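Local coordinates for protein 350aa long hypothetical aspartate-semialdehyde dehydrogenase (Sulfolobus tokodaii, PDB 2EP5) that probably catalyses the NADPH-dependent reduction of malonyl-CoA to 3-oxopropanoate (malonate semialdehyde) and belongs to the aspartate-semialdehyde dehydrogenase family, at residues V16-V21 with W52-D57; K45-V50 with E61-P66; I164-K169 with I248-N253. All blocks are in the same frame, centred on the assembly; numbering follows the deposited sequence.

In the fold
Contacts 1 and 2 belong to the Rossmann-type nucleotide-binding domain, contact 3 to the dimerisation domain. The first two interleave along the chain, in the order 16-21, 45-50, 52-57, 61-66, and their centres lie about 12 Å apart. Tyr46 joins them, because its hydroxyl end packs on both Gln18 and Trp52, while Val21 meets Val62. Together they help shape the nucleotide-binding domain, fastening the connection between strands 30-36 and 67-68 to helix 15-24. Contact 3 comes later and lies on the opposite side of the chain's centre, about 38 Å from contact 1 and 48 Å from contact 2, centre to centre. There a short helix rests on the mixed sheet that meets the second subunit.

Contact 1 (V16-V21 with W52-D57); sequences VGQKMV and WIEQGD
Lys19 leaves helix 15-24 and runs across the carboxylate of Glu54, the two side chains crossing at about a right angle. Its CB lies 4.1 Å from Glu54 OE2, already at the margin of contact. CG comes closer, 3.2 Å from the same OE2, and CD sits about equally far from both carboxylate oxygens. The chain is bent at chi2 (-70°), which carries it across the carboxylate, and CE reaches 3.2 Å from Glu54 OE1. At the tip NZ forms a salt bridge with Glu54 OE1, long at 3.5 Å. Glu54 is bent too, its chi2 being -65°, so that its carboxylate folds back toward the helix. A long, flexible lysine suits this place because its methylenes pass over the carboxylate and still leave the ammonium within salt-bridge range.

One helical position earlier, Gln18 has its CB directed at the loop 52-57 and is wedged between helix and loop. That CB packs 3.7 Å from Glu54 CG and equally close to Trp52 CZ3. Beyond CG the chain is extended and slides past the indole in the opposite direction, with amide and ring planes only 7° apart, so the flat amide lies nearly parallel to the indole, over the rim of one face. Glu54 CB lies over the rim of that same face. Val21, one turn further on, adds a light apolar touch of its CG1 to Trp52 CH2 at 4.5 Å.

Glu54 OE1 has a second, stronger partner in Lys22, on the same helix. One carboxylate oxygen therefore faces two ammonium groups that lie close together, and its negative charge probably offsets their repulsion. The pull of both lysines would tend to keep Glu54 ionised, tying the loop by charge to the first helix of the Rossmann domain.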
ATOM      1  N   VAL A  16     -14.691   7.127  15.315  1.00 24.65           N
ATOM      2  CA  VAL A  16     -15.437   8.379  15.439  1.00 24.70           C
ATOM      3  C   VAL A  16     -15.477   8.807  16.902  1.00 24.50           C
ATOM      4  O   VAL A  16     -15.378   9.993  17.219  1.00 25.75           O
ATOM      5  CB  VAL A  16     -16.875   8.238  14.898  1.00 25.50           C
ATOM      6  CG1 VAL A  16     -17.713   9.445  15.316  1.00 23.43           C
ATOM      7  CG2 VAL A  16     -16.837   8.119  13.375  1.00 22.42           C
ATOM      8  N   GLY A  17     -15.597   7.826  17.788  1.00 24.36           N
ATOM      9  CA  GLY A  17     -15.622   8.119  19.210  1.00 23.36           C
ATOM     10  C   GLY A  17     -14.333   8.761  19.688  1.00 23.51           C
ATOM     11  O   GLY A  17     -14.360   9.755  20.413  1.00 22.24           O
ATOM     12  N   GLN A  18     -13.194   8.202  19.283  1.00 23.13           N
ATOM     13  CA  GLN A  18     -11.910   8.748  19.705  1.00 23.00           C
ATOM     14  C   GLN A  18     -11.715  10.150  19.147  1.00 22.74           C
ATOM     15  O   GLN A  18     -11.169  11.014  19.824  1.00 23.92           O
ATOM     16  CB  GLN A  18     -10.766   7.816  19.284  1.00 24.21           C
ATOM     17  CG  GLN A  18     -10.889   6.414  19.896  1.00 23.89           C
ATOM     18  CD  GLN A  18      -9.675   5.539  19.635  1.00 27.09           C
ATOM     19  OE1 GLN A  18      -9.751   4.306  19.711  1.00 26.18           O
ATOM     20  NE2 GLN A  18      -8.544   6.170  19.340  1.00 23.73           N
ATOM     21  N   LYS A  19     -12.167  10.385  17.918  1.00 23.99           N
ATOM     22  CA  LYS A  19     -12.063  11.718  17.323  1.00 24.30           C
ATOM     23  C   LYS A  19     -12.830  12.716  18.197  1.00 24.15           C
ATOM     24  O   LYS A  19     -12.333  13.792  18.520  1.00 24.07           O
ATOM     25  CB  LYS A  19     -12.674  11.740  15.918  1.00 25.63           C
ATOM     26  CG  LYS A  19     -11.675  11.583  14.794  1.00 32.22           C
ATOM     27  CD  LYS A  19     -10.784  12.812  14.644  1.00 30.07           C
ATOM     28  CE  LYS A  19      -9.608  12.496  13.731  1.00 29.76           C
ATOM     29  NZ  LYS A  19      -8.698  13.658  13.546  1.00 32.21           N
ATOM     30  N   MET A  20     -14.052  12.349  18.567  1.00 22.76           N
ATOM     31  CA  MET A  20     -14.882  13.220  19.385  1.00 22.50           C
ATOM     32  C   MET A  20     -14.258  13.457  20.756  1.00 20.70           C
ATOM     33  O   MET A  20     -14.240  14.582  21.251  1.00 19.23           O
ATOM     34  CB  MET A  20     -16.286  12.621  19.523  1.00 22.90           C
ATOM     35  CG  MET A  20     -17.031  12.563  18.203  1.00 22.99           C
ATOM     36  SD  MET A  20     -18.648  11.806  18.311  1.00 24.37           S
ATOM     37  CE  MET A  20     -19.633  13.182  18.883  1.00 26.46           C
ATOM     38  N   VAL A  21     -13.753  12.395  21.370  1.00 21.37           N
ATOM     39  CA  VAL A  21     -13.117  12.523  22.670  1.00 20.49           C
ATOM     40  C   VAL A  21     -11.985  13.537  22.560  1.00 22.88           C
ATOM     41  O   VAL A  21     -11.830  14.397  23.427  1.00 22.24           O
ATOM     42  CB  VAL A  21     -12.552  11.173  23.157  1.00 20.47           C
ATOM     43  CG1 VAL A  21     -11.580  11.389  24.316  1.00 21.74           C
ATOM     44  CG2 VAL A  21     -13.687  10.276  23.620  1.00 19.08           C
ATOM     45  N   TRP A  52      -6.300   3.291  21.893  1.00 31.44           N
ATOM     46  CA  TRP A  52      -6.062   4.588  21.276  1.00 31.03           C
ATOM     47  C   TRP A  52      -5.533   4.462  19.855  1.00 33.97           C
ATOM     48  O   TRP A  52      -4.530   3.792  19.589  1.00 33.44           O
ATOM     49  CB  TRP A  52      -5.103   5.414  22.128  1.00 29.40           C
ATOM     50  CG  TRP A  52      -5.168   6.880  21.855  1.00 25.16           C
ATOM     51  CD1 TRP A  52      -4.126   7.697  21.547  1.00 26.19           C
ATOM     52  CD2 TRP A  52      -6.329   7.720  21.925  1.00 24.78           C
ATOM     53  NE1 TRP A  52      -4.557   8.998  21.424  1.00 24.65           N
ATOM     54  CE2 TRP A  52      -5.907   9.040  21.651  1.00 24.03           C
ATOM     55  CE3 TRP A  52      -7.684   7.487  22.193  1.00 23.16           C
ATOM     56  CZ2 TRP A  52      -6.792  10.126  21.635  1.00 24.44           C
ATOM     57  CZ3 TRP A  52      -8.566   8.570  22.179  1.00 22.84           C
ATOM     58  CH2 TRP A  52      -8.115   9.871  21.902  1.00 21.23           C
ATOM     59  N   ILE A  53      -6.226   5.135  18.946  1.00 35.14           N
ATOM     60  CA  ILE A  53      -5.896   5.099  17.537  1.00 36.36           C
ATOM     61  C   ILE A  53      -5.626   6.495  16.994  1.00 37.71           C
ATOM     62  O   ILE A  53      -5.119   6.645  15.888  1.00 38.48           O
ATOM     63  CB  ILE A  53      -7.062   4.425  16.765  1.00 37.98           C
ATOM     64  CG1 ILE A  53      -6.532   3.204  16.026  1.00 37.00           C
ATOM     65  CG2 ILE A  53      -7.783   5.433  15.866  1.00 35.30           C
ATOM     66  CD1 ILE A  53      -5.947   2.154  16.937  1.00 36.29           C
ATOM     67  N   GLU A  54      -5.968   7.509  17.781  1.00 39.69           N
ATOM     68  CA  GLU A  54      -5.767   8.900  17.388  1.00 41.84           C
ATOM     69  C   GLU A  54      -4.321   9.346  17.543  1.00 44.82           C
ATOM     70  O   GLU A  54      -3.466   8.596  18.014  1.00 44.93           O
ATOM     71  CB  GLU A  54      -6.652   9.827  18.226  1.00 39.69           C
ATOM     72  CG  GLU A  54      -8.107   9.896  17.796  1.00 39.50           C
ATOM     73  CD  GLU A  54      -8.290  10.509  16.419  1.00 38.03           C
ATOM     74  OE1 GLU A  54      -7.711  11.584  16.155  1.00 36.52           O
ATOM     75  OE2 GLU A  54      -9.027   9.919  15.604  1.00 41.17           O
ATOM     76  N   GLN A  55      -4.067  10.591  17.150  1.00 48.43           N
ATOM     77  CA  GLN A  55      -2.743  11.192  17.241  1.00 50.90           C
ATOM     78  C   GLN A  55      -2.380  11.507  18.684  1.00 50.74           C
ATOM     79  O   GLN A  55      -3.191  12.052  19.435  1.00 51.06           O
ATOM     80  CB  GLN A  55      -2.695  12.479  16.401  1.00 54.25           C
ATOM     81  CG  GLN A  55      -1.639  13.514  16.828  1.00 58.84           C
ATOM     82  CD  GLN A  55      -2.130  14.477  17.918  1.00 61.53           C
ATOM     83  OE1 GLN A  55      -3.078  15.243  17.709  1.00 61.64           O
ATOM     84  NE2 GLN A  55      -1.482  14.441  19.080  1.00 61.53           N
ATOM     85  N   GLY A  56      -1.156  11.152  19.063  1.00 49.96           N
ATOM     86  CA  GLY A  56      -0.677  11.420  20.405  1.00 49.10           C
ATOM     87  C   GLY A  56      -1.237  10.536  21.501  1.00 48.95           C
ATOM     88  O   GLY A  56      -1.689   9.419  21.251  1.00 47.52           O
ATOM     89  N   ASP A  57      -1.203  11.056  22.723  1.00 49.09           N
ATOM     90  CA  ASP A  57      -1.685  10.338  23.894  1.00 49.99           C
ATOM     91  C   ASP A  57      -3.146  10.670  24.172  1.00 48.67           C
ATOM     92  O   ASP A  57      -3.675  11.650  23.657  1.00 48.55           O
ATOM     93  CB  ASP A  57      -0.848  10.721  25.121  1.00 52.10           C
ATOM     94  CG  ASP A  57       0.644  10.552  24.892  1.00 54.61           C
ATOM     95  OD1 ASP A  57       1.185  11.186  23.960  1.00 56.43           O
ATOM     96  OD2 ASP A  57       1.279   9.789  25.648  1.00 56.28           O
TER

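Contact 2 (K45-V50 with E61-P66); sequences KYKDAV and EVQDLP
Lys45 opens the segment with its backbone bridged to Pro66, a single beta bridge with the CA atoms of the two residues 4.5 Å apart. Its extended side chain lies alongside Asp64, pointing the same way, and Lys45 NZ forms a salt bridge with Asp64 OD1 at 3.0 Å, from above the carboxylate plane.

Tyr46 follows, its backbone N giving a hydrogen bond of 2.8 Å to Leu65 O. With CG anti to the backbone N (chi1 -176°), the ring is carried inward. CB rests 3.3 Å from Val62 O, and CD2 meets Val62 CG2 in a looser apolar touch. Val50 CG1 lies over one face of this ring, toward its rim. Tyrosine fits here because an apolar ring can line the interior while its OH finds a polar partner, Ser12 O.

Lys47 N then bonds to Gln63 O at 2.8 Å, using a carbonyl lone pair, with an N-H...O angle of 154°. Its side chain takes the crowded first torsion (chi1 71°), with CG between the backbone N and the carbonyl carbon. From there it extends beside Asp64, and Lys47 NZ reaches the syn lone pair of Asp64 OD1 at 3.2 Å, completing a Lys45-Asp64-Lys47 salt-bridge network. Long lysines suit this rim because both can converge on one short acid, whose negative charge they would probably stabilise.

Beyond Lys47 the chain turns, Tyr46 O accepting from both Ala49 N and Val50 N.

The turn and its partner lie beside the edge of the parallel Rossmann sheet. Tyr46 and Val62 pack on Val21 of helix 15-24; Tyr46 also touches Val35 of strand 30-36, where Leu65 joins it, and Ile67 of the outermost strand 67-68.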
ATOM      1  N   LYS A  45     -11.553   2.555  33.620  1.00 30.50           N
ATOM      2  CA  LYS A  45     -11.243   3.907  33.161  1.00 30.67           C
ATOM      3  C   LYS A  45     -11.131   3.879  31.644  1.00 29.10           C
ATOM      4  O   LYS A  45     -10.781   2.854  31.061  1.00 28.12           O
ATOM      5  CB  LYS A  45      -9.920   4.401  33.764  1.00 32.89           C
ATOM      6  CG  LYS A  45     -10.005   4.782  35.233  1.00 36.51           C
ATOM      7  CD  LYS A  45      -8.652   5.215  35.767  1.00 38.16           C
ATOM      8  CE  LYS A  45      -8.771   5.802  37.167  1.00 40.18           C
ATOM      9  NZ  LYS A  45      -7.439   6.235  37.699  1.00 41.45           N
ATOM     10  N   TYR A  46     -11.425   5.007  31.011  1.00 28.47           N
ATOM     11  CA  TYR A  46     -11.358   5.099  29.562  1.00 27.80           C
ATOM     12  C   TYR A  46     -10.018   4.604  29.020  1.00 28.34           C
ATOM     13  O   TYR A  46      -9.975   3.875  28.026  1.00 29.08           O
ATOM     14  CB  TYR A  46     -11.592   6.544  29.115  1.00 26.27           C
ATOM     15  CG  TYR A  46     -11.644   6.710  27.614  1.00 28.38           C
ATOM     16  CD1 TYR A  46     -12.718   6.208  26.870  1.00 27.01           C
ATOM     17  CD2 TYR A  46     -10.607   7.344  26.926  1.00 27.39           C
ATOM     18  CE1 TYR A  46     -12.755   6.331  25.479  1.00 26.32           C
ATOM     19  CE2 TYR A  46     -10.634   7.471  25.538  1.00 26.20           C
ATOM     20  CZ  TYR A  46     -11.710   6.961  24.823  1.00 26.10           C
ATOM     21  OH  TYR A  46     -11.731   7.083  23.455  1.00 24.48           O
ATOM     22  N   LYS A  47      -8.925   4.990  29.673  1.00 27.13           N
ATOM     23  CA  LYS A  47      -7.599   4.585  29.218  1.00 28.32           C
ATOM     24  C   LYS A  47      -7.376   3.082  29.281  1.00 27.86           C
ATOM     25  O   LYS A  47      -6.553   2.541  28.552  1.00 26.83           O
ATOM     26  CB  LYS A  47      -6.516   5.286  30.035  1.00 29.23           C
ATOM     27  CG  LYS A  47      -6.409   4.796  31.466  1.00 30.36           C
ATOM     28  CD  LYS A  47      -5.432   5.647  32.257  1.00 31.46           C
ATOM     29  CE  LYS A  47      -5.271   5.127  33.680  1.00 33.14           C
ATOM     30  NZ  LYS A  47      -4.452   6.060  34.510  1.00 34.89           N
ATOM     31  N   ASP A  48      -8.119   2.401  30.143  1.00 29.21           N
ATOM     32  CA  ASP A  48      -7.953   0.961  30.279  1.00 30.85           C
ATOM     33  C   ASP A  48      -8.876   0.162  29.381  1.00 31.36           C
ATOM     34  O   ASP A  48      -8.741  -1.055  29.280  1.00 31.43           O
ATOM     35  CB  ASP A  48      -8.175   0.533  31.735  1.00 33.57           C
ATOM     36  CG  ASP A  48      -7.066   1.010  32.664  1.00 35.98           C
ATOM     37  OD1 ASP A  48      -5.881   0.807  32.331  1.00 38.89           O
ATOM     38  OD2 ASP A  48      -7.375   1.581  33.730  1.00 37.59           O
ATOM     39  N   ALA A  49      -9.808   0.838  28.721  1.00 31.46           N
ATOM     40  CA  ALA A  49     -10.752   0.139  27.861  1.00 33.83           C
ATOM     41  C   ALA A  49     -10.548   0.421  26.384  1.00 34.03           C
ATOM     42  O   ALA A  49     -10.878  -0.407  25.538  1.00 35.64           O
ATOM     43  CB  ALA A  49     -12.183   0.496  28.265  1.00 33.16           C
ATOM     44  N   VAL A  50     -10.004   1.589  26.071  1.00 34.58           N
ATOM     45  CA  VAL A  50      -9.791   1.960  24.682  1.00 33.95           C
ATOM     46  C   VAL A  50      -8.424   1.579  24.128  1.00 33.91           C
ATOM     47  O   VAL A  50      -7.438   1.474  24.854  1.00 33.46           O
ATOM     48  CB  VAL A  50      -9.972   3.481  24.480  1.00 34.22           C
ATOM     49  CG1 VAL A  50      -8.841   4.232  25.166  1.00 34.04           C
ATOM     50  CG2 VAL A  50     -10.005   3.815  22.991  1.00 33.27           C
ATOM     51  N   GLU A  61      -7.762  14.880  30.394  1.00 52.37           N
ATOM     52  CA  GLU A  61      -9.107  15.262  30.787  1.00 52.91           C
ATOM     53  C   GLU A  61     -10.122  14.145  30.546  1.00 53.00           C
ATOM     54  O   GLU A  61     -11.262  14.231  31.011  1.00 53.90           O
ATOM     55  CB  GLU A  61      -9.537  16.539  30.049  1.00 53.49           C
ATOM     56  CG  GLU A  61      -8.971  16.705  28.642  1.00 55.78           C
ATOM     57  CD  GLU A  61      -7.576  17.323  28.627  1.00 57.59           C
ATOM     58  OE1 GLU A  61      -6.637  16.714  29.182  1.00 59.06           O
ATOM     59  OE2 GLU A  61      -7.417  18.425  28.056  1.00 58.40           O
ATOM     60  N   VAL A  62      -9.709  13.090  29.842  1.00 52.00           N
ATOM     61  CA  VAL A  62     -10.613  11.976  29.555  1.00 51.02           C
ATOM     62  C   VAL A  62     -10.077  10.581  29.883  1.00 49.92           C
ATOM     63  O   VAL A  62     -10.855   9.645  30.075  1.00 50.07           O
ATOM     64  CB  VAL A  62     -11.047  11.977  28.065  1.00 50.87           C
ATOM     65  CG1 VAL A  62     -11.658  13.320  27.701  1.00 50.50           C
ATOM     66  CG2 VAL A  62      -9.855  11.679  27.171  1.00 51.53           C
ATOM     67  N   GLN A  63      -8.757  10.436  29.953  1.00 48.60           N
ATOM     68  CA  GLN A  63      -8.154   9.134  30.233  1.00 46.72           C
ATOM     69  C   GLN A  63      -8.703   8.422  31.465  1.00 45.14           C
ATOM     70  O   GLN A  63      -8.841   7.196  31.466  1.00 44.57           O
ATOM     71  CB  GLN A  63      -6.632   9.258  30.365  1.00 46.60           C
ATOM     72  CG  GLN A  63      -6.161  10.227  31.435  1.00 47.46           C
ATOM     73  CD  GLN A  63      -4.667  10.112  31.711  1.00 48.75           C
ATOM     74  OE1 GLN A  63      -3.852  10.063  30.787  1.00 47.40           O
ATOM     75  NE2 GLN A  63      -4.305  10.073  32.990  1.00 48.80           N
ATOM     76  N   ASP A  64      -9.020   9.179  32.511  1.00 43.06           N
ATOM     77  CA  ASP A  64      -9.533   8.565  33.730  1.00 42.37           C
ATOM     78  C   ASP A  64     -11.056   8.508  33.831  1.00 41.12           C
ATOM     79  O   ASP A  64     -11.592   7.923  34.773  1.00 40.26           O
ATOM     80  CB  ASP A  64      -8.948   9.265  34.962  1.00 43.43           C
ATOM     81  CG  ASP A  64      -7.464   8.965  35.159  1.00 44.21           C
ATOM     82  OD1 ASP A  64      -7.091   7.773  35.165  1.00 42.80           O
ATOM     83  OD2 ASP A  64      -6.673   9.919  35.314  1.00 45.14           O
ATOM     84  N   LEU A  65     -11.751   9.102  32.862  1.00 40.34           N
ATOM     85  CA  LEU A  65     -13.214   9.086  32.850  1.00 39.88           C
ATOM     86  C   LEU A  65     -13.689   7.639  32.925  1.00 39.03           C
ATOM     87  O   LEU A  65     -13.260   6.787  32.144  1.00 38.59           O
ATOM     88  CB  LEU A  65     -13.750   9.746  31.574  1.00 40.93           C
ATOM     89  CG  LEU A  65     -13.475  11.244  31.399  1.00 41.40           C
ATOM     90  CD1 LEU A  65     -14.008  11.721  30.060  1.00 40.68           C
ATOM     91  CD2 LEU A  65     -14.131  12.014  32.540  1.00 43.38           C
ATOM     92  N   PRO A  66     -14.590   7.339  33.868  1.00 39.62           N
ATOM     93  CA  PRO A  66     -15.096   5.972  34.020  1.00 38.14           C
ATOM     94  C   PRO A  66     -16.072   5.606  32.909  1.00 35.80           C
ATOM     95  O   PRO A  66     -16.827   6.460  32.435  1.00 36.84           O
ATOM     96  CB  PRO A  66     -15.764   6.013  35.388  1.00 39.30           C
ATOM     97  CG  PRO A  66     -16.397   7.389  35.370  1.00 39.11           C
ATOM     98  CD  PRO A  66     -15.302   8.270  34.768  1.00 40.34           C
TER

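Contact 3 (I164-K169 with I248-N253); sequences IEIATK and INIVTN
Thr252 OG1 is gripped by two hydrogen bonds. It donates to Lys169 O, 2.9 Å away, and accepts from the backbone N of Glu254. The first bond runs nearly along the C=O axis, with an angle of 166° at the carbonyl oxygen. Thr252 holds its hydroxyl anti to the backbone N (chi1 174°), which turns OG1 to the end of the short helix 164-168. Threonine suits the position because its two branches do different work: while OG1 meets the carbonyl, CG2 packs 3.9 Å from Ile166 CG2. An alanine here would lose both the hydroxyl and that methyl, and would probably loosen the tie between the helix end and the chain leaving the strand.

The rest of the contact is apolar. Ile166 and Ile250 cross at about a right angle, and their CG2 methyls meet at 3.8 Å. Ile250, branched at CB, offers CG2 on one arm, 4.0 Å from Ala167 CA, and CD1 at the end of the other, 4.1 Å from Ala167 CB. Alanine suits this place, its small side chain probably helping the helix backbone approach the strand. Just past the helix, Lys169 NZ turns back to Glu165 OE2 in a salt bridge of 2.9 Å, and Ile164 O accepts from both the N and OG1 of Thr168.

Strand 244-251 runs antiparallel to both its neighbours, 171-178 and 319-326, in the mixed sheet of the dimerisation domain. Its alternating side chains divide the work: Ile250 takes the helix and Ile248 packs on Met156 and Pro159 of helix 151-160, whereas Asn249 and Val251 pack on Ile173 and Lys171 of the second subunit. The strand is thus sandwiched between its own helices and the partner chain.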
ATOM      1  N   ILE A 164     -28.413  23.896  -5.178  1.00 26.06           N
ATOM      2  CA  ILE A 164     -29.663  23.156  -5.129  1.00 25.76           C
ATOM      3  C   ILE A 164     -30.625  23.442  -6.282  1.00 27.62           C
ATOM      4  O   ILE A 164     -31.356  22.551  -6.703  1.00 28.08           O
ATOM      5  CB  ILE A 164     -30.392  23.393  -3.776  1.00 24.08           C
ATOM      6  CG1 ILE A 164     -31.629  22.499  -3.690  1.00 22.57           C
ATOM      7  CG2 ILE A 164     -30.776  24.858  -3.627  1.00 20.78           C
ATOM      8  CD1 ILE A 164     -31.320  21.019  -3.757  1.00 21.68           C
ATOM      9  N   GLU A 165     -30.628  24.660  -6.813  1.00 29.37           N
ATOM     10  CA  GLU A 165     -31.554  24.946  -7.899  1.00 33.30           C
ATOM     11  C   GLU A 165     -31.185  24.247  -9.207  1.00 33.32           C
ATOM     12  O   GLU A 165     -32.056  23.952 -10.026  1.00 33.27           O
ATOM     13  CB  GLU A 165     -31.686  26.448  -8.152  1.00 36.61           C
ATOM     14  CG  GLU A 165     -33.006  26.765  -8.849  1.00 44.69           C
ATOM     15  CD  GLU A 165     -32.897  27.840  -9.914  1.00 47.75           C
ATOM     16  OE1 GLU A 165     -32.576  28.997  -9.559  1.00 49.53           O
ATOM     17  OE2 GLU A 165     -33.141  27.519 -11.105  1.00 48.42           O
ATOM     18  N   ILE A 166     -29.895  23.991  -9.407  1.00 33.88           N
ATOM     19  CA  ILE A 166     -29.439  23.308 -10.613  1.00 33.27           C
ATOM     20  C   ILE A 166     -29.638  21.808 -10.428  1.00 32.13           C
ATOM     21  O   ILE A 166     -30.189  21.128 -11.301  1.00 30.48           O
ATOM     22  CB  ILE A 166     -27.949  23.573 -10.874  1.00 35.79           C
ATOM     23  CG1 ILE A 166     -27.709  25.075 -11.022  1.00 37.90           C
ATOM     24  CG2 ILE A 166     -27.504  22.842 -12.127  1.00 34.74           C
ATOM     25  CD1 ILE A 166     -26.242  25.448 -11.159  1.00 40.51           C
ATOM     26  N   ALA A 167     -29.192  21.310  -9.276  1.00 30.02           N
ATOM     27  CA  ALA A 167     -29.294  19.891  -8.935  1.00 29.67           C
ATOM     28  C   ALA A 167     -30.736  19.390  -8.926  1.00 29.27           C
ATOM     29  O   ALA A 167     -31.005  18.241  -9.279  1.00 28.74           O
ATOM     30  CB  ALA A 167     -28.643  19.633  -7.570  1.00 26.16           C
ATOM     31  N   THR A 168     -31.659  20.248  -8.513  1.00 30.51           N
ATOM     32  CA  THR A 168     -33.069  19.873  -8.462  1.00 32.76           C
ATOM     33  C   THR A 168     -33.641  19.607  -9.854  1.00 32.87           C
ATOM     34  O   THR A 168     -34.511  18.752 -10.024  1.00 33.59           O
ATOM     35  CB  THR A 168     -33.910  20.970  -7.774  1.00 32.77           C
ATOM     36  OG1 THR A 168     -33.626  20.976  -6.367  1.00 33.50           O
ATOM     37  CG2 THR A 168     -35.390  20.721  -7.992  1.00 33.09           C
ATOM     38  N   LYS A 169     -33.149  20.341 -10.846  1.00 32.70           N
ATOM     39  CA  LYS A 169     -33.615  20.177 -12.219  1.00 34.44           C
ATOM     40  C   LYS A 169     -32.570  19.421 -13.035  1.00 34.03           C
ATOM     41  O   LYS A 169     -32.022  19.958 -14.003  1.00 35.28           O
ATOM     42  CB  LYS A 169     -33.852  21.538 -12.874  1.00 35.87           C
ATOM     43  CG  LYS A 169     -34.784  22.480 -12.140  1.00 37.41           C
ATOM     44  CD  LYS A 169     -34.792  23.816 -12.875  1.00 42.89           C
ATOM     45  CE  LYS A 169     -35.493  24.926 -12.110  1.00 43.49           C
ATOM     46  NZ  LYS A 169     -35.215  26.245 -12.758  1.00 45.37           N
ATOM     47  N   ILE A 248     -19.112  14.287  -8.725  1.00 19.20           N
ATOM     48  CA  ILE A 248     -20.496  14.662  -8.923  1.00 18.79           C
ATOM     49  C   ILE A 248     -20.751  15.188 -10.331  1.00 19.76           C
ATOM     50  O   ILE A 248     -20.048  16.079 -10.813  1.00 18.62           O
ATOM     51  CB  ILE A 248     -20.911  15.726  -7.868  1.00 19.77           C
ATOM     52  CG1 ILE A 248     -20.692  15.149  -6.458  1.00 19.88           C
ATOM     53  CG2 ILE A 248     -22.381  16.144  -8.063  1.00 17.54           C
ATOM     54  CD1 ILE A 248     -20.960  16.130  -5.327  1.00 18.60           C
ATOM     55  N   ASN A 249     -21.746  14.604 -10.994  1.00 20.09           N
ATOM     56  CA  ASN A 249     -22.121  15.027 -12.337  1.00 21.36           C
ATOM     57  C   ASN A 249     -23.586  15.434 -12.360  1.00 22.50           C
ATOM     58  O   ASN A 249     -24.475  14.587 -12.274  1.00 22.13           O
ATOM     59  CB  ASN A 249     -21.903  13.911 -13.360  1.00 22.01           C
ATOM     60  CG  ASN A 249     -20.435  13.648 -13.641  1.00 25.47           C
ATOM     61  OD1 ASN A 249     -19.768  12.928 -12.901  1.00 25.84           O
ATOM     62  ND2 ASN A 249     -19.922  14.243 -14.711  1.00 26.18           N
ATOM     63  N   ILE A 250     -23.834  16.733 -12.455  1.00 22.74           N
ATOM     64  CA  ILE A 250     -25.202  17.212 -12.509  1.00 25.53           C
ATOM     65  C   ILE A 250     -25.594  17.297 -13.987  1.00 26.44           C
ATOM     66  O   ILE A 250     -25.291  18.283 -14.667  1.00 26.35           O
ATOM     67  CB  ILE A 250     -25.325  18.587 -11.824  1.00 24.99           C
ATOM     68  CG1 ILE A 250     -24.920  18.451 -10.350  1.00 25.27           C
ATOM     69  CG2 ILE A 250     -26.748  19.107 -11.937  1.00 23.20           C
ATOM     70  CD1 ILE A 250     -25.058  19.732  -9.536  1.00 22.85           C
ATOM     71  N   VAL A 251     -26.246  16.240 -14.474  1.00 26.82           N
ATOM     72  CA  VAL A 251     -26.680  16.155 -15.876  1.00 25.93           C
ATOM     73  C   VAL A 251     -27.929  16.996 -16.096  1.00 26.06           C
ATOM     74  O   VAL A 251     -29.023  16.613 -15.696  1.00 25.04           O
ATOM     75  CB  VAL A 251     -26.990  14.690 -16.280  1.00 25.18           C
ATOM     76  CG1 VAL A 251     -27.224  14.595 -17.788  1.00 21.88           C
ATOM     77  CG2 VAL A 251     -25.835  13.779 -15.846  1.00 23.31           C
ATOM     78  N   THR A 252     -27.758  18.136 -16.755  1.00 28.27           N
ATOM     79  CA  THR A 252     -28.869  19.044 -17.001  1.00 30.40           C
ATOM     80  C   THR A 252     -28.572  20.014 -18.139  1.00 31.17           C
ATOM     81  O   THR A 252     -27.415  20.270 -18.454  1.00 30.90           O
ATOM     82  CB  THR A 252     -29.171  19.868 -15.729  1.00 30.88           C
ATOM     83  OG1 THR A 252     -30.172  20.848 -16.016  1.00 32.68           O
ATOM     84  CG2 THR A 252     -27.901  20.562 -15.228  1.00 28.28           C
ATOM     85  N   ASN A 253     -29.621  20.554 -18.752  1.00 32.19           N
ATOM     86  CA  ASN A 253     -29.450  21.507 -19.840  1.00 32.42           C
ATOM     87  C   ASN A 253     -29.669  22.937 -19.352  1.00 32.56           C
ATOM     88  O   ASN A 253     -29.696  23.878 -20.141  1.00 31.65           O
ATOM     89  CB  ASN A 253     -30.406  21.181 -20.990  1.00 33.65           C
ATOM     90  CG  ASN A 253     -29.925  20.008 -21.836  1.00 35.22           C
ATOM     91  OD1 ASN A 253     -30.646  19.024 -22.029  1.00 33.80           O
ATOM     92  ND2 ASN A 253     -28.703  20.114 -22.353  1.00 35.52           N
TER